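Local coordinates for proteasome protein (Corynebacterium glutamicum ATCC 13032, PDB 2P90) that is of unknown function but, as a PAC2-family protein, is probably related to proteasome assembly chaperones, at residues Met8-Glu12 and Leu57-Asn62; Glu17-Thr22 and Arg97-Pro103; His48-Leu53 and Leu229-Leu234; Val145-Arg149 and His242-Met246; Asp165-Leu169 and Glu269-Tyr273. All blocks are in the same frame, centred on the assembly; numbering follows the deposited sequence.

Contact 1: Met8-Glu12 and Leu57-Asn62; sequences MYELE and LIASFN
Strand 9-11 runs antiparallel to the 57-61 part of strand 54-61, the short axes 4.5 Å apart and at 157°. Tyr9 faces Phe61 and Leu11 faces Ala59 as non-hydrogen-bonded pairs (CA-CA 3.9 and 4.4 Å), and between them Glu10 and Ser60 form the hydrogen-bonded pair, Glu10 N to Ser60 O 2.8 Å and Ser60 N to Glu10 O 3.0 Å. Asn62 N to Met8 O (3.0 Å) and Glu12 N to Ile58 O (2.7 Å) extend the pairing. This makes 9-11 an outermost strand of the chain's mixed eight-stranded sheet; a classic beta bulge lies at Ile58 and Ala59, both facing Leu93 of strand 92-97. Ala59 leaves a hollow on the face it shares with Tyr9, Leu11 and Phe61: Leu11 CD2 enters it 3.9 Å from Ala59 CB, and Tyr9 CD2 lies 4.1 Å from that CB. Tyr9 CB sits over the Phe61 ring, 3.9 Å from its centroid, a CH-pi contact; chi1 p carries the Tyr9 ring away, the rings meeting obliquely. Helix 116-129 covers this face, Phe119 meeting Phe61 edge-to-face.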
# COMPACT_ATOMS: atom_id res chain seq x y z
N MET B 8 3.13 20.66 4.69
CA MET B 8 1.90 19.84 4.50
C MET B 8 0.90 20.46 3.48
O MET B 8 0.23 19.73 2.77
CB MET B 8 1.25 19.46 5.86
CG MET B 8 0.79 17.96 5.99
SD MET B 8 2.01 16.60 5.90
CE MET B 8 3.67 17.23 5.83
N TYR B 9 0.84 21.78 3.40
CA TYR B 9 -0.06 22.46 2.46
C TYR B 9 0.51 23.83 2.08
O TYR B 9 1.40 24.33 2.74
CB TYR B 9 -1.46 22.66 3.07
CG TYR B 9 -1.46 23.50 4.32
CD1 TYR B 9 -1.34 22.91 5.57
CD2 TYR B 9 -1.54 24.90 4.25
CE1 TYR B 9 -1.29 23.67 6.73
CE2 TYR B 9 -1.51 25.69 5.43
CZ TYR B 9 -1.39 25.06 6.65
OH TYR B 9 -1.37 25.77 7.81
N GLU B 10 -0.08 24.43 1.06
CA GLU B 10 0.23 25.76 0.61
C GLU B 10 -1.05 26.61 0.70
O GLU B 10 -2.11 26.20 0.26
CB GLU B 10 0.73 25.69 -0.85
CG GLU B 10 1.64 26.82 -1.28
CD GLU B 10 2.82 27.00 -0.31
OE1 GLU B 10 3.65 26.05 -0.21
OE2 GLU B 10 2.91 28.07 0.36
N LEU B 11 -0.95 27.80 1.27
CA LEU B 11 -2.10 28.71 1.23
C LEU B 11 -2.22 29.37 -0.11
O LEU B 11 -1.25 29.79 -0.72
CB LEU B 11 -2.08 29.75 2.35
CG LEU B 11 -2.45 29.22 3.73
CD1 LEU B 11 -2.08 30.22 4.81
CD2 LEU B 11 -3.90 28.84 3.83
N GLU B 12 -3.44 29.43 -0.60
CA GLU B 12 -3.67 30.06 -1.88
C GLU B 12 -3.43 31.60 -1.80
O GLU B 12 -3.73 32.27 -0.79
CB GLU B 12 -5.07 29.69 -2.36
CG GLU B 12 -5.35 30.06 -3.78
CD GLU B 12 -4.79 29.06 -4.80
OE1 GLU B 12 -4.05 28.08 -4.44
OE2 GLU B 12 -5.11 29.29 -6.00
N LEU B 57 -10.82 28.20 -3.64
CA LEU B 57 -9.71 27.44 -3.02
C LEU B 57 -8.93 28.27 -1.97
O LEU B 57 -8.47 29.37 -2.26
CB LEU B 57 -8.75 26.93 -4.09
CG LEU B 57 -7.64 25.96 -3.65
CD1 LEU B 57 -8.24 24.72 -3.00
CD2 LEU B 57 -6.79 25.56 -4.84
N ILE B 58 -8.80 27.74 -0.76
CA ILE B 58 -8.04 28.38 0.31
C ILE B 58 -6.63 27.80 0.48
O ILE B 58 -5.64 28.55 0.59
CB ILE B 58 -8.78 28.22 1.65
CG1 ILE B 58 -10.06 29.05 1.67
CG2 ILE B 58 -7.84 28.54 2.84
CD1 ILE B 58 -10.86 28.83 2.89
N ALA B 59 -6.54 26.47 0.54
CA ALA B 59 -5.28 25.76 0.76
C ALA B 59 -5.27 24.46 -0.03
O ALA B 59 -6.31 23.82 -0.19
CB ALA B 59 -5.07 25.47 2.22
N SER B 60 -4.09 24.10 -0.54
CA SER B 60 -3.88 22.83 -1.21
C SER B 60 -2.84 22.04 -0.47
O SER B 60 -1.74 22.51 -0.21
CB SER B 60 -3.40 23.03 -2.64
OG SER B 60 -4.48 23.38 -3.48
N PHE B 61 -3.20 20.82 -0.13
CA PHE B 61 -2.24 19.90 0.44
C PHE B 61 -1.29 19.32 -0.63
O PHE B 61 -1.65 19.17 -1.83
CB PHE B 61 -2.98 18.84 1.23
CG PHE B 61 -3.55 19.36 2.53
CD1 PHE B 61 -2.90 19.12 3.74
CD2 PHE B 61 -4.73 20.13 2.54
CE1 PHE B 61 -3.43 19.61 4.96
CE2 PHE B 61 -5.26 20.63 3.75
CZ PHE B 61 -4.60 20.37 4.97
N ASN B 62 -0.07 19.05 -0.18
CA ASN B 62 0.97 18.44 -1.01
C ASN B 62 0.82 16.94 -1.02
O ASN B 62 1.09 16.27 -0.02
CB ASN B 62 2.37 18.82 -0.50
CG ASN B 62 3.50 18.29 -1.42
OD1 ASN B 62 3.26 17.65 -2.45
ND2 ASN B 62 4.72 18.59 -1.06
O HOH W 1 -5.35 31.23 0.97

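Contact 2: Glu17-Thr22 and Arg97-Pro103; sequences EVSGQT and RDNDNKP
Arg97 reaches across with its guanidinium to grip one carbonyl: Arg97 NH1 and NH2 both donate to Ser19 O, at 2.9 and 3.1 Å, the acceptor lying near the guanidinium plane. Chi1 m followed by t and t extends the side chain, and NH2 also makes a weak bond to Asn101 O (3.3 Å), tying the arginine to its own loop. That loop is a type I turn from Asp98 to Asn101, closed by Asn101 N to Asp98 O (2.8 Å), with Asp98 N to Lys102 O (3.0 Å) behind it; Asp98 OD1 accepts from Lys102 N at 2.8 Å. Segment 17-22 is irregular, with cis peptides before Gly20 and Thr22, and Gly20 has positive phi. It bends past Pro103, whose CG lies 3.7 Å from Val18 O and 3.8 Å from Gly20 N, while Thr22 OG1 approaches Lys102 CG at 3.8 Å. The contact thus lays the loop leading from strand 9-11 to strand 27-33 against the beta-hairpin connection of strands 92-97 and 103-108, with Val18 and Pro103 both touching Val95.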
# COMPACT_ATOMS: atom_id res chain seq x y z
N GLU B 17 -11.25 36.00 1.03
CA GLU B 17 -11.75 36.65 2.24
C GLU B 17 -13.03 35.90 2.59
O GLU B 17 -14.04 36.06 1.90
CB GLU B 17 -11.96 38.18 2.02
CG GLU B 17 -12.42 38.99 3.24
CD GLU B 17 -11.39 39.06 4.39
OE1 GLU B 17 -10.32 39.75 4.27
OE2 GLU B 17 -11.65 38.43 5.44
N VAL B 18 -12.95 35.10 3.66
CA VAL B 18 -13.97 34.13 4.08
C VAL B 18 -15.08 34.69 5.01
O VAL B 18 -15.83 33.92 5.61
CB VAL B 18 -13.33 32.91 4.82
CG1 VAL B 18 -14.39 31.94 5.33
CG2 VAL B 18 -12.34 32.19 3.91
N SER B 19 -15.18 36.02 5.13
CA SER B 19 -16.25 36.59 5.97
C SER B 19 -17.62 36.47 5.24
O SER B 19 -17.65 36.34 3.99
CB SER B 19 -15.91 38.03 6.39
OG SER B 19 -16.11 38.95 5.33
N GLY B 20 -18.74 36.50 5.98
CA GLY B 20 -18.74 36.75 7.42
C GLY B 20 -19.45 38.06 7.78
O GLY B 20 -18.82 39.11 7.99
N GLN B 21 -20.79 37.99 7.80
CA GLN B 21 -21.66 39.01 8.42
C GLN B 21 -23.15 38.63 8.39
O GLN B 21 -23.99 39.53 8.31
CB GLN B 21 -21.41 40.40 7.80
CG GLN B 21 -22.22 40.77 6.53
CD GLN B 21 -22.07 39.77 5.36
OE1 GLN B 21 -20.95 39.42 4.94
NE2 GLN B 21 -23.21 39.34 4.81
N THR B 22 -23.55 37.35 8.52
CA THR B 22 -22.84 36.17 9.07
C THR B 22 -21.77 36.38 10.15
O THR B 22 -20.57 36.11 9.92
CB THR B 22 -22.42 35.09 7.98
OG1 THR B 22 -23.39 35.04 6.92
CG2 THR B 22 -22.31 33.70 8.64
N ARG B 97 -20.08 28.92 -0.60
CA ARG B 97 -21.23 29.71 -0.17
C ARG B 97 -22.57 29.07 -0.56
O ARG B 97 -22.78 28.71 -1.73
CB ARG B 97 -21.10 31.16 -0.66
CG ARG B 97 -20.05 31.92 0.16
CD ARG B 97 -19.56 33.17 -0.53
NE ARG B 97 -18.33 33.69 0.07
CZ ARG B 97 -18.26 34.41 1.20
NH1 ARG B 97 -17.09 34.84 1.63
NH2 ARG B 97 -19.35 34.70 1.92
N ASP B 98 -23.45 28.90 0.43
CA ASP B 98 -24.79 28.34 0.19
C ASP B 98 -25.70 29.28 -0.63
O ASP B 98 -25.26 30.35 -1.09
CB ASP B 98 -25.46 27.92 1.50
CG ASP B 98 -25.92 29.11 2.38
OD1 ASP B 98 -25.88 30.30 1.94
OD2 ASP B 98 -26.33 28.83 3.54
N ASN B 99 -26.96 28.88 -0.82
CA ASN B 99 -27.91 29.66 -1.65
C ASN B 99 -28.10 31.13 -1.17
O ASN B 99 -28.41 32.02 -1.97
CB ASN B 99 -29.24 28.94 -1.73
CG ASN B 99 -29.21 27.74 -2.67
OD1 ASN B 99 -28.46 27.72 -3.65
ND2 ASN B 99 -30.07 26.75 -2.38
N ASP B 100 -27.87 31.38 0.11
CA ASP B 100 -27.90 32.73 0.69
C ASP B 100 -26.52 33.40 0.78
O ASP B 100 -26.36 34.40 1.48
CB ASP B 100 -28.54 32.68 2.08
CG ASP B 100 -29.98 32.18 2.04
OD1 ASP B 100 -30.79 32.77 1.27
OD2 ASP B 100 -30.29 31.19 2.74
N ASN B 101 -25.52 32.84 0.10
CA ASN B 101 -24.16 33.38 0.15
C ASN B 101 -23.53 33.30 1.57
O ASN B 101 -22.58 34.01 1.89
CB ASN B 101 -24.14 34.81 -0.43
CG ASN B 101 -22.75 35.28 -0.81
OD1 ASN B 101 -22.14 34.77 -1.77
ND2 ASN B 101 -22.23 36.28 -0.06
N LYS B 102 -24.08 32.43 2.42
CA LYS B 102 -23.49 32.15 3.72
C LYS B 102 -22.27 31.20 3.59
O LYS B 102 -22.41 30.08 3.03
CB LYS B 102 -24.53 31.54 4.64
CG LYS B 102 -24.06 31.37 6.08
CD LYS B 102 -25.10 30.70 6.95
CE LYS B 102 -24.40 30.12 8.19
NZ LYS B 102 -25.31 29.94 9.36
N PRO B 103 -21.08 31.63 4.09
CA PRO B 103 -19.87 30.82 3.91
C PRO B 103 -19.79 29.59 4.81
O PRO B 103 -20.18 29.62 5.97
CB PRO B 103 -18.73 31.80 4.27
CG PRO B 103 -19.37 32.81 5.22
CD PRO B 103 -20.81 32.90 4.80

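Contact 3: His48-Leu53 and Leu229-Leu234; sequences HLMDAL and LPLLAL
His48, Pro230 and Leu53 carry most of this contact between the C-terminal end of helix 41-52 and the lead-in to helix 232-250. His48, chi1 t, points its CB toward segment 229-234 and offers a ring face to Leu234, whose CD1 stands 3.9 Å from the ring centroid and only 11° off the normal, a CH-pi contact. One helical turn on, Ala52 CB meets Pro230 CG at 3.9 Å; their CA atoms are 7.1 Å apart. Leu53, the first residue to leave helical backbone angles, has chi1 m and chi2 t, which bring its CD2 to 3.6 Å from Pro230 CD and its CD1 to 3.7 Å from Leu229 CD2. Leu229 CD2 also lies 4.0 Å from Leu49 CD2, Leu229 adopting m, t as well. Leu229 and Pro230 are extended. Leu218 of helix 211-225 touches both His48 and Leu234, whereas Leu49 rests on Phe104 and Met106 of strand 103-108, so this is helix-end-to-loop packing on one face of the mixed sheet of an alpha/beta fold.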
# COMPACT_ATOMS: atom_id res chain seq x y z
N HIS B 48 -20.99 17.24 -5.33
CA HIS B 48 -22.26 17.91 -5.57
C HIS B 48 -22.25 19.41 -5.19
O HIS B 48 -22.72 20.27 -5.97
CB HIS B 48 -23.41 17.17 -4.86
CG HIS B 48 -24.74 17.79 -5.10
ND1 HIS B 48 -25.37 18.59 -4.16
CD2 HIS B 48 -25.56 17.78 -6.18
CE1 HIS B 48 -26.53 19.01 -4.64
NE2 HIS B 48 -26.66 18.53 -5.87
N LEU B 49 -21.72 19.70 -4.00
CA LEU B 49 -21.58 21.05 -3.49
C LEU B 49 -20.66 21.85 -4.39
O LEU B 49 -20.93 23.01 -4.69
CB LEU B 49 -21.00 21.01 -2.09
CG LEU B 49 -21.91 20.41 -1.01
CD1 LEU B 49 -21.20 20.32 0.33
CD2 LEU B 49 -23.28 21.17 -0.85
N MET B 50 -19.59 21.21 -4.85
CA MET B 50 -18.65 21.89 -5.72
C MET B 50 -19.24 22.30 -7.07
O MET B 50 -19.00 23.41 -7.53
CB MET B 50 -17.39 21.06 -5.90
CG MET B 50 -16.12 21.89 -5.88
SD MET B 50 -15.26 22.02 -4.31
CE MET B 50 -14.50 20.39 -4.41
N ASP B 51 -20.03 21.42 -7.68
CA ASP B 51 -20.66 21.67 -8.95
C ASP B 51 -21.79 22.69 -8.83
O ASP B 51 -22.04 23.45 -9.77
CB ASP B 51 -21.28 20.40 -9.49
CG ASP B 51 -20.25 19.42 -9.97
OD1 ASP B 51 -19.07 19.85 -10.10
OD2 ASP B 51 -20.61 18.24 -10.22
N ALA B 52 -22.45 22.69 -7.68
CA ALA B 52 -23.70 23.41 -7.51
C ALA B 52 -23.55 24.80 -6.90
O ALA B 52 -24.37 25.67 -7.15
CB ALA B 52 -24.70 22.58 -6.68
N LEU B 53 -22.51 24.99 -6.08
CA LEU B 53 -22.33 26.24 -5.32
C LEU B 53 -21.05 26.97 -5.69
O LEU B 53 -20.09 26.34 -6.20
CB LEU B 53 -22.37 25.92 -3.83
CG LEU B 53 -23.75 25.47 -3.29
CD1 LEU B 53 -23.60 24.93 -1.90
CD2 LEU B 53 -24.81 26.60 -3.31
N LEU B 229 -28.97 24.51 1.03
CA LEU B 229 -28.28 23.78 -0.05
C LEU B 229 -29.16 23.36 -1.24
O LEU B 229 -30.22 22.80 -1.05
CB LEU B 229 -27.52 22.58 0.54
CG LEU B 229 -26.49 22.91 1.63
CD1 LEU B 229 -25.86 21.65 2.22
CD2 LEU B 229 -25.40 23.86 1.13
N PRO B 230 -28.70 23.57 -2.48
CA PRO B 230 -29.54 23.10 -3.57
C PRO B 230 -29.47 21.57 -3.68
O PRO B 230 -28.44 21.02 -4.08
CB PRO B 230 -28.94 23.79 -4.81
CG PRO B 230 -27.53 24.10 -4.45
CD PRO B 230 -27.42 24.14 -2.95
N LEU B 231 -30.55 20.89 -3.34
CA LEU B 231 -30.52 19.44 -3.21
C LEU B 231 -31.32 18.66 -4.27
O LEU B 231 -31.28 17.42 -4.29
CB LEU B 231 -31.00 19.06 -1.80
CG LEU B 231 -30.06 19.38 -0.61
CD1 LEU B 231 -30.66 18.95 0.69
CD2 LEU B 231 -28.72 18.72 -0.78
N LEU B 232 -32.03 19.38 -5.14
CA LEU B 232 -33.11 18.78 -5.94
C LEU B 232 -32.70 17.74 -7.01
O LEU B 232 -33.48 16.83 -7.31
CB LEU B 232 -34.03 19.85 -6.56
CG LEU B 232 -34.56 21.04 -5.72
CD1 LEU B 232 -35.12 22.15 -6.62
CD2 LEU B 232 -35.56 20.62 -4.64
N ALA B 233 -31.51 17.89 -7.60
CA ALA B 233 -30.99 16.91 -8.55
C ALA B 233 -30.65 15.56 -7.90
O ALA B 233 -30.68 14.50 -8.56
CB ALA B 233 -29.79 17.47 -9.31
N LEU B 234 -30.36 15.60 -6.60
CA LEU B 234 -30.08 14.41 -5.80
C LEU B 234 -31.35 13.64 -5.45
O LEU B 234 -31.31 12.41 -5.24
CB LEU B 234 -29.36 14.78 -4.51
CG LEU B 234 -27.86 15.03 -4.47
CD1 LEU B 234 -27.53 15.51 -3.10
CD2 LEU B 234 -27.08 13.76 -4.82

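Contact 4: Val145-Arg149 and His242-Met246; sequences VPHTR and HRQLM
His147 lays its imidazole over Leu245, the CB of Leu245 standing 3.8 Å from the ring centroid and 21° off its normal, a CH-pi contact in which Leu245 CB approaches His147 CD2 to 3.6 Å. The chi1 p rotamer of His147, with chi2 near -87°, turns the ring to the helix, and its CB points toward segment 242-246. His242, chi1 t and chi2 69°, comes in from one turn earlier: its CE1 lies at the edge of the His147 ring, 3.7 Å from His147 CD2, and the two rings, centroids 5.5 Å apart and planes at 59°, meet obliquely. The same CE1 of His242 is 3.5 Å from His147 O. Water 2 bridges the two residues, donating to His147 O at 3.3 Å and lying 3.0 Å from His242 ND1. The backbone of 145-149 forms a type I turn from Pro146 to Arg149, closed by a weak bond from Arg149 N to Pro146 O (3.5 Å), which thrusts His147 out at its second position; segment 242-246 is regular helix, and the CA atoms of His147 and His242 are 7.2 Å apart. His147 ND1 is hydrogen-bonded to Tyr204 OH, while Thr148 OG1 is hydrogen-bonded to Glu263 and Arg149 salt-bridged to Asp267, both on helix 253-276. The turn, on the way from strand 134-143 to strand 153-157, therefore sits between helix 232-250 and helix 253-276.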
# COMPACT_ATOMS: atom_id res chain seq x y z
N VAL B 145 -29.59 -2.66 6.41
CA VAL B 145 -30.76 -1.81 6.31
C VAL B 145 -31.25 -1.99 4.89
O VAL B 145 -30.44 -2.30 3.99
CB VAL B 145 -30.44 -0.30 6.60
CG1 VAL B 145 -29.99 -0.09 8.06
CG2 VAL B 145 -29.44 0.31 5.60
N PRO B 146 -32.57 -1.83 4.66
CA PRO B 146 -33.13 -1.99 3.31
C PRO B 146 -33.21 -0.71 2.48
O PRO B 146 -33.32 0.38 3.04
CB PRO B 146 -34.55 -2.50 3.60
CG PRO B 146 -34.90 -1.94 4.98
CD PRO B 146 -33.61 -1.56 5.68
N HIS B 147 -33.19 -0.84 1.15
CA HIS B 147 -33.43 0.31 0.28
C HIS B 147 -34.85 0.86 0.39
O HIS B 147 -35.14 1.96 -0.11
CB HIS B 147 -33.09 0.00 -1.21
CG HIS B 147 -34.09 -0.88 -1.90
ND1 HIS B 147 -34.01 -2.26 -1.85
CD2 HIS B 147 -35.17 -0.59 -2.66
CE1 HIS B 147 -35.01 -2.77 -2.55
NE2 HIS B 147 -35.72 -1.78 -3.05
N THR B 148 -35.73 0.08 1.03
CA THR B 148 -37.16 0.39 1.13
C THR B 148 -37.53 1.20 2.37
O THR B 148 -38.70 1.41 2.65
CB THR B 148 -38.01 -0.91 1.10
OG1 THR B 148 -37.47 -1.84 2.05
CG2 THR B 148 -38.01 -1.58 -0.33
N ARG B 149 -36.53 1.67 3.11
CA ARG B 149 -36.75 2.45 4.33
C ARG B 149 -35.90 3.73 4.29
O ARG B 149 -34.85 3.74 3.64
CB ARG B 149 -36.41 1.62 5.57
CG ARG B 149 -37.38 0.48 5.83
CD ARG B 149 -38.73 1.05 6.26
NE ARG B 149 -39.67 0.02 6.67
CZ ARG B 149 -40.50 -0.63 5.84
NH1 ARG B 149 -40.53 -0.37 4.53
NH2 ARG B 149 -41.30 -1.55 6.34
N HIS B 242 -33.93 4.10 -6.74
CA HIS B 242 -34.98 3.36 -6.09
C HIS B 242 -35.80 2.49 -7.07
O HIS B 242 -36.07 1.31 -6.80
CB HIS B 242 -35.91 4.30 -5.30
CG HIS B 242 -36.85 3.58 -4.40
ND1 HIS B 242 -36.43 2.91 -3.27
CD2 HIS B 242 -38.20 3.42 -4.45
CE1 HIS B 242 -37.48 2.36 -2.67
NE2 HIS B 242 -38.56 2.66 -3.37
N ARG B 243 -36.18 3.09 -8.20
CA ARG B 243 -36.97 2.40 -9.21
C ARG B 243 -36.20 1.23 -9.84
O ARG B 243 -36.79 0.16 -10.08
CB ARG B 243 -37.53 3.36 -10.27
CG ARG B 243 -38.54 4.38 -9.72
CD ARG B 243 -39.30 5.15 -10.83
NE ARG B 243 -38.44 6.03 -11.64
CZ ARG B 243 -38.22 7.33 -11.41
NH1 ARG B 243 -38.82 7.94 -10.37
NH2 ARG B 243 -37.42 8.03 -12.21
N GLN B 244 -34.90 1.42 -10.07
CA GLN B 244 -34.08 0.31 -10.56
C GLN B 244 -34.00 -0.83 -9.55
O GLN B 244 -33.96 -2.02 -9.92
CB GLN B 244 -32.69 0.80 -10.96
CG GLN B 244 -32.73 1.89 -12.02
CD GLN B 244 -31.39 2.61 -12.20
OE1 GLN B 244 -30.81 3.14 -11.25
NE2 GLN B 244 -30.90 2.63 -13.45
N LEU B 245 -34.00 -0.46 -8.28
CA LEU B 245 -33.96 -1.40 -7.18
C LEU B 245 -35.29 -2.10 -6.98
O LEU B 245 -35.32 -3.27 -6.66
CB LEU B 245 -33.53 -0.69 -5.89
CG LEU B 245 -32.11 -0.76 -5.29
CD1 LEU B 245 -31.00 -1.29 -6.21
CD2 LEU B 245 -31.78 0.59 -4.70
N MET B 246 -36.39 -1.37 -7.15
CA MET B 246 -37.72 -1.98 -7.06
C MET B 246 -37.86 -3.07 -8.12
O MET B 246 -38.24 -4.20 -7.83
CB MET B 246 -38.84 -0.95 -7.20
CG MET B 246 -39.04 -0.04 -5.99
SD MET B 246 -40.20 1.33 -6.34
CE MET B 246 -41.71 0.77 -5.52
O HOH W 2 -33.51 3.30 -2.59

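Contact 5: Asp165-Leu169 and Glu269-Tyr273; sequences DQVSL and ELERY
An inverse gamma turn centred on Ser168 bends segment 165-169 around the ring of one tyrosine. Tyr273, chi1 t and chi2 80°, points its CB toward the loop and has far more surface covered here than any other residue. Val167 CA lies over one ring face, 3.9 Å from the centroid and 16° off the normal, a CH-pi contact, with Val167 CG1 at 4.1 Å from Tyr273 CG. At the ring edge Leu169 CB approaches Tyr273 CD1 to 3.4 Å, and the CA atoms of Leu169 and Tyr273 are 6.8 Å apart. Tyr273 OH lies 2.9 Å from Gln166 O; Ser168 N donates to Gln166 O at 2.8 Å, and Ser168 OG to Gln166 OE1 at 2.7 Å. Flanking the ring, Val167 CG2 touches Leu270 CD1 at 4.4 Å and Leu169 CD2 lies 3.4 Å from Glu269 OE2. Glu269 OE1 is salt-bridged along the helix to Arg272 NE, 3.1 Å, Arg272 NH1 being hydrogen-bonded to Ser268. His277 stacks on Tyr273, and Asn81 of the second subunit makes a weak hydrogen bond to Ser168 O. This is a loop-on-helix surface contact, joining the connection between strands 153-157 and 173-175 to the last modelled helix, 253-276.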
# COMPACT_ATOMS: atom_id res chain seq x y z
N ASP B 165 -32.39 14.90 13.67
CA ASP B 165 -32.70 13.55 13.25
C ASP B 165 -31.45 12.68 13.08
O ASP B 165 -30.65 12.89 12.16
CB ASP B 165 -33.54 13.55 11.98
CG ASP B 165 -33.91 12.14 11.53
OD1 ASP B 165 -34.25 11.30 12.39
OD2 ASP B 165 -33.84 11.89 10.31
N GLN B 166 -31.32 11.69 13.95
CA GLN B 166 -30.15 10.84 14.00
C GLN B 166 -30.44 9.68 14.93
O GLN B 166 -30.43 9.83 16.16
CB GLN B 166 -28.93 11.65 14.47
CG GLN B 166 -28.06 10.96 15.50
CD GLN B 166 -27.80 11.83 16.73
OE1 GLN B 166 -26.74 11.72 17.35
NE2 GLN B 166 -28.76 12.69 17.09
N VAL B 167 -30.73 8.52 14.33
CA VAL B 167 -31.15 7.31 15.02
C VAL B 167 -29.94 6.59 15.66
O VAL B 167 -29.81 5.36 15.62
CB VAL B 167 -32.03 6.41 14.05
CG1 VAL B 167 -32.14 4.96 14.53
CG2 VAL B 167 -33.46 7.01 13.87
N SER B 168 -29.09 7.39 16.31
CA SER B 168 -27.74 6.98 16.77
C SER B 168 -27.68 6.32 18.15
O SER B 168 -26.90 6.74 19.01
CB SER B 168 -26.81 8.18 16.76
OG SER B 168 -27.13 9.04 17.82
N LEU B 169 -28.51 5.30 18.35
CA LEU B 169 -28.51 4.50 19.57
C LEU B 169 -27.26 3.63 19.53
O LEU B 169 -27.21 2.60 18.83
CB LEU B 169 -29.80 3.67 19.69
CG LEU B 169 -30.43 3.22 21.03
CD1 LEU B 169 -30.38 4.29 22.14
CD2 LEU B 169 -31.89 2.73 20.81
N GLU B 269 -36.05 -1.79 15.38
CA GLU B 269 -35.03 -0.94 16.01
C GLU B 269 -35.55 0.50 16.13
O GLU B 269 -35.29 1.19 17.12
CB GLU B 269 -33.68 -1.03 15.28
CG GLU B 269 -32.39 -0.59 16.09
CD GLU B 269 -32.51 -0.46 17.69
OE1 GLU B 269 -32.27 -1.48 18.43
OE2 GLU B 269 -32.74 0.70 18.18
N LEU B 270 -36.34 0.92 15.15
CA LEU B 270 -36.99 2.22 15.21
C LEU B 270 -37.96 2.32 16.40
O LEU B 270 -38.01 3.35 17.06
CB LEU B 270 -37.70 2.52 13.89
CG LEU B 270 -38.41 3.86 13.76
CD1 LEU B 270 -37.41 5.00 13.83
CD2 LEU B 270 -39.25 3.90 12.46
N GLU B 271 -38.71 1.25 16.67
CA GLU B 271 -39.51 1.16 17.90
C GLU B 271 -38.63 1.28 19.14
O GLU B 271 -38.89 2.10 19.99
CB GLU B 271 -40.29 -0.15 17.96
CG GLU B 271 -41.35 -0.25 16.89
CD GLU B 271 -42.22 -1.50 16.99
OE1 GLU B 271 -42.57 -1.93 18.12
OE2 GLU B 271 -42.61 -2.00 15.91
N ARG B 272 -37.57 0.51 19.22
CA ARG B 272 -36.73 0.61 20.40
C ARG B 272 -36.21 2.03 20.60
O ARG B 272 -36.22 2.55 21.72
CB ARG B 272 -35.63 -0.45 20.40
CG ARG B 272 -36.20 -1.84 20.69
CD ARG B 272 -35.15 -2.94 20.79
NE ARG B 272 -34.58 -3.24 19.48
CZ ARG B 272 -35.15 -3.95 18.50
NH1 ARG B 272 -36.35 -4.50 18.64
NH2 ARG B 272 -34.51 -4.11 17.35
N TYR B 273 -35.84 2.67 19.48
CA TYR B 273 -35.28 4.01 19.50
C TYR B 273 -36.23 5.10 20.03
O TYR B 273 -35.82 5.92 20.84
CB TYR B 273 -34.70 4.41 18.12
CG TYR B 273 -33.82 5.63 18.24
CD1 TYR B 273 -32.52 5.51 18.71
CD2 TYR B 273 -34.32 6.92 17.98
CE1 TYR B 273 -31.70 6.61 18.87
CE2 TYR B 273 -33.51 8.06 18.15
CZ TYR B 273 -32.20 7.89 18.60
OH TYR B 273 -31.34 8.98 18.79

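In the fold
Contacts 1, 2 and 3 form a connected group: Ile58 CD1 of contact 1 packs on Val18 CG2 of contact 2 at 3.8 Å, and contact 2 in turn meets contact 3, where Arg97 O lies 3.3 Å from Leu53 CD2. Contact 3 adjoins contact 1 along the chain, helix 41-52 running on into strand 54-61. Its other segment opens helix 232-250, which contact 4 uses further along, their centres 23 Å apart. Contacts 4 and 5 are 20 Å apart between centres, with nearest atoms about 7 Å away, and involve the successive helices 232-250 and 253-276. Contact 1 is 40 Å from each of them, centre to centre, across the chain's middle.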